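Local coordinates for IclR transcriptional regulator (Thermotoga maritima, PDB 1MKM), which probably binds DNA through a winged helix-turn-helix domain and regulates transcription as a member of the IclR family, at residues 81-86 and 241-246; 100-105 and 109-114; 132-137 and 156-161; 138-143 and 179-184; 198-203 and 227-232. One frame throughout, in Å; residues are numbered along the deposited sequence.

Interaction 1 (81-86 and 241-246)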
# COMPACT_ATOMS: atom_id res chain seq x y z
N ARG B 81 -29.41 11.75 7.43
CA ARG B 81 -28.01 11.39 7.26
C ARG B 81 -27.10 12.62 7.09
O ARG B 81 -26.10 12.77 7.79
CB ARG B 81 -27.85 10.44 6.06
CG ARG B 81 -26.44 9.91 5.91
CD ARG B 81 -26.31 9.04 4.70
NE ARG B 81 -24.91 8.92 4.30
CZ ARG B 81 -24.00 8.20 4.95
NH1 ARG B 81 -24.33 7.52 6.04
NH2 ARG B 81 -22.75 8.17 4.51
N ASP B 82 -27.46 13.50 6.16
CA ASP B 82 -26.68 14.70 5.92
C ASP B 82 -26.85 15.72 7.04
O ASP B 82 -25.98 16.55 7.28
CB ASP B 82 -27.07 15.32 4.58
CG ASP B 82 -26.35 14.68 3.42
OD1 ASP B 82 -25.27 15.18 3.05
OD2 ASP B 82 -26.85 13.67 2.89
N ILE B 83 -27.99 15.66 7.70
CA ILE B 83 -28.29 16.56 8.80
C ILE B 83 -27.45 16.19 10.03
O ILE B 83 -27.15 17.03 10.88
CB ILE B 83 -29.77 16.48 9.17
CG1 ILE B 83 -30.59 17.36 8.23
CG2 ILE B 83 -30.00 16.90 10.61
CD1 ILE B 83 -32.05 17.39 8.59
N ALA B 84 -27.06 14.92 10.11
CA ALA B 84 -26.30 14.46 11.26
C ALA B 84 -24.83 14.14 11.03
O ALA B 84 -23.99 14.43 11.90
CB ALA B 84 -27.02 13.23 11.85
N HIS B 85 -24.49 13.57 9.89
CA HIS B 85 -23.11 13.18 9.65
C HIS B 85 -21.98 13.93 10.36
O HIS B 85 -21.11 13.29 10.94
CB HIS B 85 -22.76 13.14 8.17
CG HIS B 85 -21.41 12.54 7.92
ND1 HIS B 85 -21.14 11.21 8.18
CD2 HIS B 85 -20.24 13.10 7.55
CE1 HIS B 85 -19.85 10.98 7.98
NE2 HIS B 85 -19.28 12.11 7.60
N ASP B 86 -21.98 15.26 10.32
CA ASP B 86 -20.90 16.00 10.97
C ASP B 86 -20.95 15.96 12.49
O ASP B 86 -19.91 15.90 13.16
CB ASP B 86 -20.84 17.44 10.47
CG ASP B 86 -20.38 17.52 9.03
OD1 ASP B 86 -19.53 16.70 8.65
OD2 ASP B 86 -20.85 18.40 8.28
N GLU B 241 -30.36 16.64 20.39
CA GLU B 241 -31.20 17.82 20.41
C GLU B 241 -31.01 18.68 19.16
O GLU B 241 -31.98 19.11 18.53
CB GLU B 241 -30.92 18.65 21.66
CG GLU B 241 -31.54 20.03 21.64
CD GLU B 241 -31.43 20.75 22.96
OE1 GLU B 241 -30.32 20.72 23.55
OE2 GLU B 241 -32.44 21.34 23.41
N GLU B 242 -29.75 18.92 18.78
CA GLU B 242 -29.46 19.73 17.61
C GLU B 242 -30.00 19.12 16.32
O GLU B 242 -30.60 19.82 15.49
CB GLU B 242 -27.95 19.94 17.46
CG GLU B 242 -27.53 20.52 16.12
CD GLU B 242 -27.98 21.95 15.93
OE1 GLU B 242 -29.16 22.24 16.20
OE2 GLU B 242 -27.16 22.78 15.50
N ILE B 243 -29.78 17.81 16.16
CA ILE B 243 -30.24 17.07 14.99
C ILE B 243 -31.76 17.03 14.96
O ILE B 243 -32.38 17.37 13.94
CB ILE B 243 -29.74 15.60 15.00
CG1 ILE B 243 -28.21 15.56 14.99
CG2 ILE B 243 -30.29 14.86 13.80
CD1 ILE B 243 -27.62 14.22 15.40
N SER B 244 -32.35 16.61 16.07
CA SER B 244 -33.79 16.52 16.18
C SER B 244 -34.43 17.82 15.69
O SER B 244 -35.42 17.79 14.96
CB SER B 244 -34.18 16.27 17.63
OG SER B 244 -33.46 15.16 18.13
N ARG B 245 -33.85 18.94 16.10
CA ARG B 245 -34.35 20.25 15.68
C ARG B 245 -34.55 20.28 14.18
O ARG B 245 -35.65 20.55 13.70
CB ARG B 245 -33.38 21.34 16.11
CG ARG B 245 -33.38 21.61 17.60
CD ARG B 245 -32.30 22.59 17.98
NE ARG B 245 -32.42 23.00 19.38
CZ ARG B 245 -31.52 23.74 20.02
NH1 ARG B 245 -30.43 24.15 19.39
NH2 ARG B 245 -31.72 24.08 21.29
N LYS B 246 -33.48 20.01 13.43
CA LYS B 246 -33.54 19.99 11.97
C LYS B 246 -34.72 19.16 11.46
O LYS B 246 -35.32 19.48 10.43
CB LYS B 246 -32.23 19.46 11.39
CG LYS B 246 -31.17 20.52 11.10
CD LYS B 246 -30.95 21.44 12.28
CE LYS B 246 -29.77 22.37 12.07
NZ LYS B 246 -28.49 21.62 12.11
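I83 reaches K246 and I243 across the seam between two long helices, and its side chain shows how a branched residue can serve two neighbours at once. Its CB is directed at the helix segment 241-246. With chi1 at -82°, CG2 stands anti to the backbone N while CG1 lies beside it, and the two arms part from there. The CG2 methyl settles between I243 CG2, at 3.8 Å, and K246 CB, at 3.5 Å. On the other arm, CG1 stays a little farther off, 4.1 Å from K246 CB, but the extended chain carries CD1 back to 3.5 Å from that same carbon, a snug fit. The helices run nearly antiparallel, the axes of the two segments at 161° and 9.6 Å apart, and both lie on one side of the central sheet, as in the GAF-like domains to which the IclR C-terminal region belongs. One residue on from I83, A84 presents its CB to I243 CD1 at 3.7 Å; the small side chain suits the place where the backbones come closest. Were I83 cut back to alanine, a gap would probably open beside K246 CB, and I243 CG2 would lose its nearest methyl partner. The aliphatic chain of K246 bends at chi2 and chi4, which takes NZ to a long salt bridge with E242. On the sheet side, I243 rests on I204, and H85 hydrogen-bonds D113.

Interaction 2 (100-105 and 109-114)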
# COMPACT_ATOMS: atom_id res chain seq x y z
N HIS B 100 -22.65 5.45 15.98
CA HIS B 100 -23.61 4.85 15.05
C HIS B 100 -24.88 5.68 14.99
O HIS B 100 -25.20 6.41 15.93
CB HIS B 100 -24.01 3.43 15.47
CG HIS B 100 -22.88 2.45 15.45
ND1 HIS B 100 -22.55 1.73 14.32
CD2 HIS B 100 -21.99 2.09 16.40
CE1 HIS B 100 -21.51 0.95 14.58
NE2 HIS B 100 -21.15 1.15 15.84
N LEU B 101 -25.58 5.56 13.88
CA LEU B 101 -26.85 6.25 13.68
C LEU B 101 -27.76 5.22 13.03
O LEU B 101 -27.53 4.83 11.88
CB LEU B 101 -26.70 7.45 12.74
CG LEU B 101 -28.04 8.15 12.45
CD1 LEU B 101 -28.50 8.84 13.71
CD2 LEU B 101 -27.92 9.17 11.30
N ILE B 102 -28.77 4.77 13.76
CA ILE B 102 -29.69 3.78 13.21
C ILE B 102 -31.03 4.40 12.85
O ILE B 102 -31.59 5.17 13.62
CB ILE B 102 -29.94 2.61 14.19
CG1 ILE B 102 -30.92 3.02 15.29
CG2 ILE B 102 -28.63 2.20 14.83
CD1 ILE B 102 -31.27 1.87 16.23
N LEU B 103 -31.51 4.06 11.65
CA LEU B 103 -32.80 4.56 11.14
C LEU B 103 -33.91 3.63 11.58
O LEU B 103 -33.82 2.43 11.36
CB LEU B 103 -32.78 4.61 9.60
CG LEU B 103 -34.05 5.02 8.85
CD1 LEU B 103 -34.37 6.49 9.11
CD2 LEU B 103 -33.84 4.79 7.36
N LYS B 104 -34.94 4.19 12.20
CA LYS B 104 -36.10 3.42 12.68
C LYS B 104 -36.95 2.94 11.51
O LYS B 104 -37.49 3.76 10.77
CB LYS B 104 -36.94 4.30 13.60
CG LYS B 104 -38.39 3.86 13.82
CD LYS B 104 -38.52 2.77 14.87
CE LYS B 104 -39.93 2.77 15.46
NZ LYS B 104 -40.96 2.50 14.43
N ASP B 105 -37.07 1.63 11.32
CA ASP B 105 -37.88 1.09 10.23
C ASP B 105 -38.76 -0.06 10.73
O ASP B 105 -38.41 -1.24 10.62
CB ASP B 105 -36.98 0.59 9.09
CG ASP B 105 -37.76 0.30 7.83
OD1 ASP B 105 -38.42 1.23 7.32
OD2 ASP B 105 -37.71 -0.85 7.35
N GLY B 109 -34.14 -1.73 13.11
CA GLY B 109 -33.35 -0.54 12.89
C GLY B 109 -32.35 -0.84 11.79
O GLY B 109 -32.02 -2.00 11.52
N VAL B 110 -31.87 0.21 11.13
CA VAL B 110 -30.88 0.03 10.07
C VAL B 110 -29.72 1.01 10.25
O VAL B 110 -29.92 2.20 10.51
CB VAL B 110 -31.46 0.28 8.65
CG1 VAL B 110 -30.43 -0.15 7.64
CG2 VAL B 110 -32.76 -0.45 8.45
N TYR B 111 -28.51 0.52 10.10
CA TYR B 111 -27.35 1.39 10.21
C TYR B 111 -27.31 2.29 8.97
O TYR B 111 -27.15 1.82 7.85
CB TYR B 111 -26.09 0.55 10.31
CG TYR B 111 -25.89 -0.04 11.67
CD1 TYR B 111 -25.61 -1.39 11.83
CD2 TYR B 111 -25.94 0.77 12.82
CE1 TYR B 111 -25.38 -1.93 13.10
CE2 TYR B 111 -25.72 0.23 14.08
CZ TYR B 111 -25.45 -1.11 14.21
OH TYR B 111 -25.26 -1.65 15.46
N ILE B 112 -27.47 3.59 9.18
CA ILE B 112 -27.47 4.51 8.06
C ILE B 112 -26.26 5.42 8.03
O ILE B 112 -26.10 6.21 7.10
CB ILE B 112 -28.77 5.35 8.05
CG1 ILE B 112 -29.11 5.82 9.47
CG2 ILE B 112 -29.92 4.50 7.48
CD1 ILE B 112 -30.23 6.82 9.52
N ASP B 113 -25.40 5.29 9.03
CA ASP B 113 -24.16 6.06 9.10
C ASP B 113 -23.30 5.54 10.26
O ASP B 113 -23.82 5.08 11.27
CB ASP B 113 -24.43 7.55 9.30
CG ASP B 113 -23.26 8.42 8.82
OD1 ASP B 113 -22.11 7.97 8.87
OD2 ASP B 113 -23.51 9.57 8.40
N LYS B 114 -21.99 5.61 10.10
CA LYS B 114 -21.10 5.15 11.15
C LYS B 114 -19.75 5.84 11.04
O LYS B 114 -19.15 5.91 9.95
CB LYS B 114 -20.93 3.62 11.08
CG LYS B 114 -19.95 3.02 12.09
CD LYS B 114 -19.51 1.62 11.66
CE LYS B 114 -18.74 0.90 12.76
NZ LYS B 114 -18.26 -0.45 12.33
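L103 and V110 form a hydrogen-bonded pair of an antiparallel hairpin, with L103 N 2.7 Å from V110 O and V110 N returning a bond to L103 O. I112 and D113 both face L101, a classic beta bulge. I112 N gives L101 O a nearly straight bond of 3.0 Å, with 169° at the hydrogen, whereas the bond from L101 N to D113 O is long and bent. At I112, CG1 lies between the backbone N and the carbonyl carbon (chi1 44°), which brings CD1 to a tight 3.4 Å from L103 CB and to 3.7 Å from L101 CD2. On the other face of the sheet, I102 CG2 touches Y111 CE2 at 3.6 Å, and the rings of H100 and Y111 are oblique, their planes at 40°. K114 runs extended alongside H100, bringing CE to 3.3 Å from H100 CE1, while its NZ is hydrogen-bonded to S125. With a serine in place of K114, S125 would probably lose its amine partner and H100 its aliphatic flank. The Y111 side chain lies about 5 Å from a bound zinc ion, so this face borders the metal site. Strand 98-105 lies between 108-115 and 211-220, and 130-132 follows beyond 108-115. Helix 137-143 packs on I102, helix 79-93 meets L101 and D113 from the opposite face, and Y65 of the second subunit covers L103 and V110.

Interaction 3 (132-137 and 156-161)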
# COMPACT_ATOMS: atom_id res chain seq x y z
N ASP B 132 -31.54 -5.10 16.07
CA ASP B 132 -32.62 -5.43 16.98
C ASP B 132 -32.83 -4.19 17.85
O ASP B 132 -31.88 -3.71 18.46
CB ASP B 132 -32.22 -6.61 17.85
CG ASP B 132 -31.90 -7.84 17.04
OD1 ASP B 132 -32.74 -8.24 16.21
OD2 ASP B 132 -30.80 -8.41 17.23
N LEU B 133 -34.06 -3.69 17.88
CA LEU B 133 -34.37 -2.50 18.66
C LEU B 133 -34.45 -2.73 20.16
O LEU B 133 -34.76 -1.80 20.91
CB LEU B 133 -35.69 -1.89 18.17
CG LEU B 133 -35.66 -1.03 16.90
CD1 LEU B 133 -37.08 -0.59 16.54
CD2 LEU B 133 -34.79 0.19 17.13
N TYR B 134 -34.17 -3.94 20.62
CA TYR B 134 -34.26 -4.21 22.04
C TYR B 134 -32.93 -4.50 22.73
O TYR B 134 -32.73 -4.07 23.87
CB TYR B 134 -35.22 -5.37 22.31
CG TYR B 134 -34.74 -6.71 21.78
CD1 TYR B 134 -34.94 -7.07 20.44
CD2 TYR B 134 -34.08 -7.61 22.61
CE1 TYR B 134 -34.50 -8.29 19.96
CE2 TYR B 134 -33.63 -8.83 22.13
CZ TYR B 134 -33.84 -9.17 20.81
OH TYR B 134 -33.37 -10.37 20.34
N SER B 135 -32.03 -5.22 22.05
CA SER B 135 -30.73 -5.55 22.66
C SER B 135 -29.67 -4.48 22.42
O SER B 135 -28.52 -4.65 22.82
CB SER B 135 -30.22 -6.90 22.14
OG SER B 135 -29.92 -6.83 20.76
N THR B 136 -30.05 -3.39 21.77
CA THR B 136 -29.12 -2.32 21.48
C THR B 136 -29.56 -0.99 22.12
O THR B 136 -30.76 -0.73 22.28
CB THR B 136 -28.97 -2.16 19.95
OG1 THR B 136 -27.84 -1.33 19.66
CG2 THR B 136 -30.21 -1.54 19.35
N ALA B 137 -28.59 -0.15 22.51
CA ALA B 137 -28.89 1.14 23.15
C ALA B 137 -29.69 2.10 22.26
O ALA B 137 -30.75 2.58 22.65
CB ALA B 137 -27.61 1.81 23.60
N LYS B 156 -45.45 -7.40 22.11
CA LYS B 156 -46.40 -8.45 21.78
C LYS B 156 -45.93 -9.32 20.61
O LYS B 156 -46.11 -10.54 20.64
CB LYS B 156 -47.75 -7.81 21.45
CG LYS B 156 -48.59 -7.41 22.66
CD LYS B 156 -49.80 -6.56 22.27
CE LYS B 156 -50.40 -6.95 20.92
NZ LYS B 156 -50.90 -8.36 20.84
N ILE B 157 -45.33 -8.70 19.60
CA ILE B 157 -44.86 -9.44 18.42
C ILE B 157 -43.42 -9.96 18.50
O ILE B 157 -43.18 -11.16 18.64
CB ILE B 157 -44.98 -8.56 17.13
CG1 ILE B 157 -46.43 -8.08 16.96
CG2 ILE B 157 -44.54 -9.36 15.91
CD1 ILE B 157 -46.64 -7.18 15.75
N VAL B 158 -42.48 -9.03 18.40
CA VAL B 158 -41.04 -9.31 18.42
C VAL B 158 -40.54 -10.25 19.51
O VAL B 158 -40.81 -10.03 20.69
CB VAL B 158 -40.25 -8.00 18.50
CG1 VAL B 158 -38.76 -8.30 18.57
CG2 VAL B 158 -40.57 -7.14 17.30
N GLU B 159 -39.80 -11.28 19.10
CA GLU B 159 -39.22 -12.23 20.04
C GLU B 159 -38.02 -11.54 20.72
O GLU B 159 -37.61 -10.45 20.29
CB GLU B 159 -38.75 -13.50 19.30
CG GLU B 159 -37.89 -14.45 20.15
CD GLU B 159 -37.40 -15.67 19.39
OE1 GLU B 159 -37.03 -15.55 18.20
OE2 GLU B 159 -37.36 -16.77 19.98
N LEU B 160 -37.48 -12.15 21.76
CA LEU B 160 -36.36 -11.58 22.48
C LEU B 160 -35.22 -12.58 22.64
O LEU B 160 -34.57 -12.61 23.68
CB LEU B 160 -36.81 -11.08 23.86
CG LEU B 160 -37.95 -10.05 23.91
CD1 LEU B 160 -38.25 -9.70 25.36
CD2 LEU B 160 -37.56 -8.80 23.15
N LYS B 161 -34.99 -13.39 21.61
CA LYS B 161 -33.93 -14.39 21.66
C LYS B 161 -32.67 -13.79 22.27
O LYS B 161 -31.98 -12.99 21.64
CB LYS B 161 -33.63 -14.93 20.27
CG LYS B 161 -32.49 -15.94 20.24
CD LYS B 161 -32.27 -16.51 18.85
CE LYS B 161 -31.02 -17.39 18.81
NZ LYS B 161 -30.79 -18.00 17.47
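K161 O draws two weak polar contacts, one from Y134 OH at 3.2 Å and one from the amine of K163. The carbonyl oxygen sits near the plane of the tyrosine ring, beyond its hydroxyl edge. Over one face lies L160, whose CD2 methyl stands 3.9 Å from the ring centroid and 18° off the normal, a CH-pi contact displaced somewhat toward the CD2 side, where Y134 CD2 is 3.7 Å away. The leucine backbone comes along as well, its CA lying 3.9 Å from Y134 CZ. Obliquely to the ring, E159 O approaches Y134 CE1 at 3.8 Å, and V158 CG1 brushes CD1 more loosely. Residues 158-160 thus lie along one side of the ring, and K161 O meets its edge. Placing CG between the backbone N and the carbonyl carbon (chi1 66°) turns the ring out of the 132-137 loop toward that segment. The case illustrates how a tyrosine can join two loops without any backbone pairing between them: the CH-pi and apolar touches carry the contact, and the hydroxyl is a weak addition. Y134 itself is buried although much of 156-161 is exposed. The loop leads from strand 130-132 into helix 137-143; Y154 of helix 148-157 and L174 of helix 171-184 also press on the tyrosine, L174 touches L160 too, and L133 next door packs on strand 98-105.

Interaction 4 (138-143 and 179-184)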
# COMPACT_ATOMS: atom_id res chain seq x y z
N SER B 138 -29.16 2.40 21.09
CA SER B 138 -29.88 3.29 20.18
C SER B 138 -31.26 2.66 19.91
O SER B 138 -32.23 3.36 19.62
CB SER B 138 -29.08 3.46 18.88
OG SER B 138 -28.69 2.21 18.33
N GLY B 139 -31.34 1.34 20.01
CA GLY B 139 -32.60 0.64 19.79
C GLY B 139 -33.63 0.88 20.87
O GLY B 139 -34.74 1.34 20.59
N LYS B 140 -33.29 0.57 22.12
CA LYS B 140 -34.20 0.78 23.23
C LYS B 140 -34.46 2.27 23.37
O LYS B 140 -35.56 2.70 23.70
CB LYS B 140 -33.60 0.22 24.52
CG LYS B 140 -33.38 -1.28 24.47
CD LYS B 140 -32.73 -1.82 25.72
CE LYS B 140 -31.30 -1.31 25.87
NZ LYS B 140 -30.61 -1.98 27.01
N SER B 141 -33.43 3.07 23.11
CA SER B 141 -33.57 4.52 23.18
C SER B 141 -34.74 4.93 22.26
O SER B 141 -35.43 5.91 22.52
CB SER B 141 -32.26 5.18 22.71
OG SER B 141 -32.20 6.56 23.01
N ILE B 142 -34.96 4.16 21.19
CA ILE B 142 -36.05 4.45 20.26
C ILE B 142 -37.35 3.84 20.76
O ILE B 142 -38.43 4.42 20.59
CB ILE B 142 -35.75 3.90 18.84
CG1 ILE B 142 -34.61 4.70 18.20
CG2 ILE B 142 -37.00 3.97 17.97
CD1 ILE B 142 -34.14 4.15 16.87
N LEU B 143 -37.25 2.66 21.37
CA LEU B 143 -38.41 1.97 21.92
C LEU B 143 -38.88 2.62 23.21
O LEU B 143 -39.83 2.15 23.85
CB LEU B 143 -38.07 0.51 22.21
CG LEU B 143 -38.42 -0.50 21.11
CD1 LEU B 143 -38.06 -1.92 21.56
CD2 LEU B 143 -39.90 -0.39 20.81
N GLU B 179 -38.76 2.57 30.54
CA GLU B 179 -39.17 3.74 31.30
C GLU B 179 -37.96 4.40 31.96
O GLU B 179 -37.84 5.62 31.98
CB GLU B 179 -40.21 3.35 32.35
CG GLU B 179 -41.16 4.48 32.70
CD GLU B 179 -42.40 3.99 33.40
OE1 GLU B 179 -42.28 3.44 34.52
OE2 GLU B 179 -43.51 4.15 32.84
N LYS B 180 -37.06 3.57 32.49
CA LYS B 180 -35.85 4.08 33.12
C LYS B 180 -35.20 4.98 32.07
O LYS B 180 -34.69 6.06 32.37
CB LYS B 180 -34.88 2.94 33.45
CG LYS B 180 -35.52 1.67 33.97
CD LYS B 180 -34.42 0.69 34.37
CE LYS B 180 -34.94 -0.72 34.59
NZ LYS B 180 -33.80 -1.65 34.84
N ILE B 181 -35.21 4.49 30.84
CA ILE B 181 -34.63 5.21 29.72
C ILE B 181 -35.36 6.53 29.52
O ILE B 181 -34.74 7.57 29.31
CB ILE B 181 -34.68 4.35 28.44
CG1 ILE B 181 -33.87 3.07 28.66
CG2 ILE B 181 -34.14 5.13 27.26
CD1 ILE B 181 -34.07 2.03 27.59
N ARG B 182 -36.69 6.49 29.60
CA ARG B 182 -37.48 7.70 29.44
C ARG B 182 -37.02 8.65 30.54
O ARG B 182 -36.91 9.86 30.34
CB ARG B 182 -38.97 7.40 29.60
CG ARG B 182 -39.46 6.23 28.76
CD ARG B 182 -40.96 5.98 28.97
NE ARG B 182 -41.43 4.81 28.24
CZ ARG B 182 -42.69 4.40 28.22
NH1 ARG B 182 -43.62 5.06 28.90
NH2 ARG B 182 -43.03 3.32 27.52
N LYS B 183 -36.74 8.07 31.71
CA LYS B 183 -36.27 8.82 32.87
C LYS B 183 -34.95 9.53 32.56
O LYS B 183 -34.92 10.75 32.39
CB LYS B 183 -36.10 7.87 34.07
CG LYS B 183 -35.29 8.42 35.25
CD LYS B 183 -35.83 9.77 35.76
CE LYS B 183 -35.39 10.05 37.20
NZ LYS B 183 -33.91 9.99 37.41
N ARG B 184 -33.86 8.76 32.50
CA ARG B 184 -32.55 9.33 32.22
C ARG B 184 -32.57 10.17 30.95
O ARG B 184 -32.00 11.26 30.90
CB ARG B 184 -31.51 8.21 32.08
CG ARG B 184 -31.31 7.39 33.34
CD ARG B 184 -30.07 6.51 33.23
NE ARG B 184 -30.13 5.61 32.09
CZ ARG B 184 -31.08 4.69 31.91
NH1 ARG B 184 -32.05 4.56 32.81
NH2 ARG B 184 -31.07 3.91 30.84
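I181 meets K140 and S141 with its two branches, one for each residue. The CD1 methyl, at the end of the longer arm, touches K140 CB at 3.6 Å, while the CG2 methyl faces the backbone at S141 CA, 4.2 Å away. With chi1 at -61°, CG2 is anti to the backbone N and CG1 beside it, and this spreads the branches over adjacent residues of the partner helix. Only carbon atoms meet here, even though one partner is a lysine. The charged end of K140 leaves the contact: a bend at chi3 leads NZ to salt bridges with E192 and E177 and to a hydrogen bond with V188 O. Three acceptors thus hold a buried amine and probably restrain the chain beyond CB, while the helix backbone places CB itself. The lysine side chain lies about 5 Å from that of D189, a zinc ligand, which makes it a neighbour of the metal site. Beneath, G139 O accepts from both I142 N and L143 N, which ties down the turn carrying S141. Helix 137-143 rests through S138 and I142 on strands 98-105 and 211-220, and L143 reaches helix 148-157; from helix 171-184, I181 and R182 touch A144, and R182 also meets L151.

Interaction 5 (198-203 and 227-232)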
# COMPACT_ATOMS: atom_id res chain seq x y z
N MET B 198 -20.25 -2.31 24.92
CA MET B 198 -21.29 -1.59 25.65
C MET B 198 -21.56 -0.32 24.85
O MET B 198 -20.70 0.13 24.11
CB MET B 198 -20.83 -1.23 27.06
CG MET B 198 -20.80 -2.41 28.02
SD MET B 198 -20.11 -1.99 29.63
CE MET B 198 -21.16 -0.63 30.11
N CYS B 199 -22.75 0.26 25.00
CA CYS B 199 -23.08 1.47 24.25
C CYS B 199 -23.92 2.44 25.07
O CYS B 199 -24.40 2.10 26.15
CB CYS B 199 -23.88 1.09 22.99
SG CYS B 199 -23.30 -0.38 22.12
N VAL B 200 -24.09 3.64 24.55
CA VAL B 200 -24.92 4.65 25.19
C VAL B 200 -25.68 5.28 24.03
O VAL B 200 -25.08 5.65 23.02
CB VAL B 200 -24.08 5.73 25.92
CG1 VAL B 200 -24.98 6.88 26.34
CG2 VAL B 200 -23.41 5.13 27.15
N GLY B 201 -27.00 5.39 24.16
CA GLY B 201 -27.78 5.95 23.08
C GLY B 201 -28.87 6.92 23.48
O GLY B 201 -29.39 6.87 24.59
N VAL B 202 -29.21 7.80 22.53
CA VAL B 202 -30.23 8.83 22.70
C VAL B 202 -31.05 8.87 21.40
O VAL B 202 -30.52 8.60 20.32
CB VAL B 202 -29.57 10.21 22.93
CG1 VAL B 202 -30.62 11.29 23.08
CG2 VAL B 202 -28.68 10.15 24.15
N PRO B 203 -32.35 9.20 21.49
CA PRO B 203 -33.22 9.27 20.29
C PRO B 203 -33.10 10.55 19.48
O PRO B 203 -32.41 11.49 19.86
CB PRO B 203 -34.63 9.12 20.87
CG PRO B 203 -34.42 8.47 22.20
CD PRO B 203 -33.18 9.16 22.70
N GLU B 227 -18.85 7.66 35.14
CA GLU B 227 -18.52 8.98 34.62
C GLU B 227 -18.40 8.98 33.11
O GLU B 227 -18.84 9.92 32.45
CB GLU B 227 -17.22 9.50 35.24
CG GLU B 227 -16.17 8.42 35.46
CD GLU B 227 -16.37 7.69 36.77
OE1 GLU B 227 -16.14 8.31 37.83
OE2 GLU B 227 -16.78 6.51 36.75
N LYS B 228 -17.78 7.95 32.55
CA LYS B 228 -17.64 7.90 31.10
C LYS B 228 -19.06 7.95 30.54
O LYS B 228 -19.39 8.84 29.76
CB LYS B 228 -16.92 6.63 30.67
CG LYS B 228 -15.91 6.84 29.55
CD LYS B 228 -14.87 7.90 29.92
CE LYS B 228 -13.76 7.97 28.88
NZ LYS B 228 -12.72 8.98 29.22
N ILE B 229 -19.90 7.02 30.99
CA ILE B 229 -21.29 6.98 30.55
C ILE B 229 -21.91 8.38 30.57
O ILE B 229 -22.45 8.84 29.56
CB ILE B 229 -22.13 6.05 31.44
CG1 ILE B 229 -21.86 4.60 31.05
CG2 ILE B 229 -23.60 6.41 31.33
CD1 ILE B 229 -22.57 3.57 31.90
N GLU B 230 -21.83 9.03 31.72
CA GLU B 230 -22.36 10.39 31.89
C GLU B 230 -21.82 11.33 30.83
O GLU B 230 -22.55 12.19 30.31
CB GLU B 230 -22.00 10.93 33.28
CG GLU B 230 -22.97 10.53 34.39
CD GLU B 230 -24.26 11.34 34.36
OE1 GLU B 230 -24.20 12.57 34.57
OE2 GLU B 230 -25.34 10.75 34.12
N GLU B 231 -20.55 11.16 30.50
CA GLU B 231 -19.88 11.99 29.50
C GLU B 231 -20.38 11.70 28.09
O GLU B 231 -20.63 12.62 27.31
CB GLU B 231 -18.37 11.75 29.57
CG GLU B 231 -17.57 12.60 28.61
CD GLU B 231 -16.12 12.66 29.00
OE1 GLU B 231 -15.48 11.59 29.09
OE2 GLU B 231 -15.61 13.78 29.22
N TYR B 232 -20.50 10.42 27.76
CA TYR B 232 -20.97 10.02 26.44
C TYR B 232 -22.42 10.47 26.23
O TYR B 232 -22.73 11.18 25.27
CB TYR B 232 -20.83 8.50 26.26
CG TYR B 232 -19.39 7.98 26.33
CD1 TYR B 232 -18.31 8.81 26.05
CD2 TYR B 232 -19.13 6.63 26.60
CE1 TYR B 232 -16.99 8.32 26.04
CE2 TYR B 232 -17.81 6.12 26.59
CZ TYR B 232 -16.75 6.98 26.30
OH TYR B 232 -15.44 6.49 26.23
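V200 packs against I229 and Y232 where an inner strand of the sheet passes under the C-terminal helix. The apolar contacts are few and relaxed: V200 CG2 lies 4.2 Å from I229 CG1, and V200 CB is 4.3 Å from Y232 CB. At Y232 it is the root of the side chain that does the touching. Its CG lies beside the backbone N and anti to the carbonyl carbon (chi1 -63°), which carries the ring off from the valine toward F224, where the two rings meet edge-to-face, and toward I217. V200 continues along the same helix to S233 and L236.

No polar interaction joins the two segments; each bonds within its helix or to neighbouring strands. Y232 N bonds to K228 O at 2.8 Å, and that same oxygen also stands 3.5 Å above the Y232 ring plane, toward its rim. K228 NZ and E231 OE1 form a long salt bridge of 3.8 Å on the side facing solvent. The strand is held by backbone bonds to the strands on its two sides, V200 to I217 in one and G201 to A187 in the other direction.

Metal chemistry belongs to the reverse side. Side chains alternate along a strand, so C199, a zinc ligand in a structure of this protein, points away from the helix, and its backbone pairs with that of D189, the other annotated ligand. Because the two segments share neither hydrogen bonds nor ion pairs, their fit depends on shape and burial alone: an apolar seam on one face of the strand, a zinc-binding cysteine sulfur on the other.

The five contacts sort by layer. Interaction 2 is the most central, and its ladder of backbone bonds, broken by a bulge, contrasts with the carbon-only contacts of interactions 1, 4 and 5, which bring helices against a strand or one another. Interactions 1 and 5 share helix 226-246, near its end and its beginning, on one side of the sheet; interactions 3 and 4 occupy the other, where L133 lies against G139 and L143. Interaction 3 is the surface member, a loop contact centred on one buried ring. Interactions 1 and 2 are linked through H85 and D113, while S141 and G201 join 4 and 5 by a weak hydrogen bond. Interactions 2, 4 and 5 each border the zinc site.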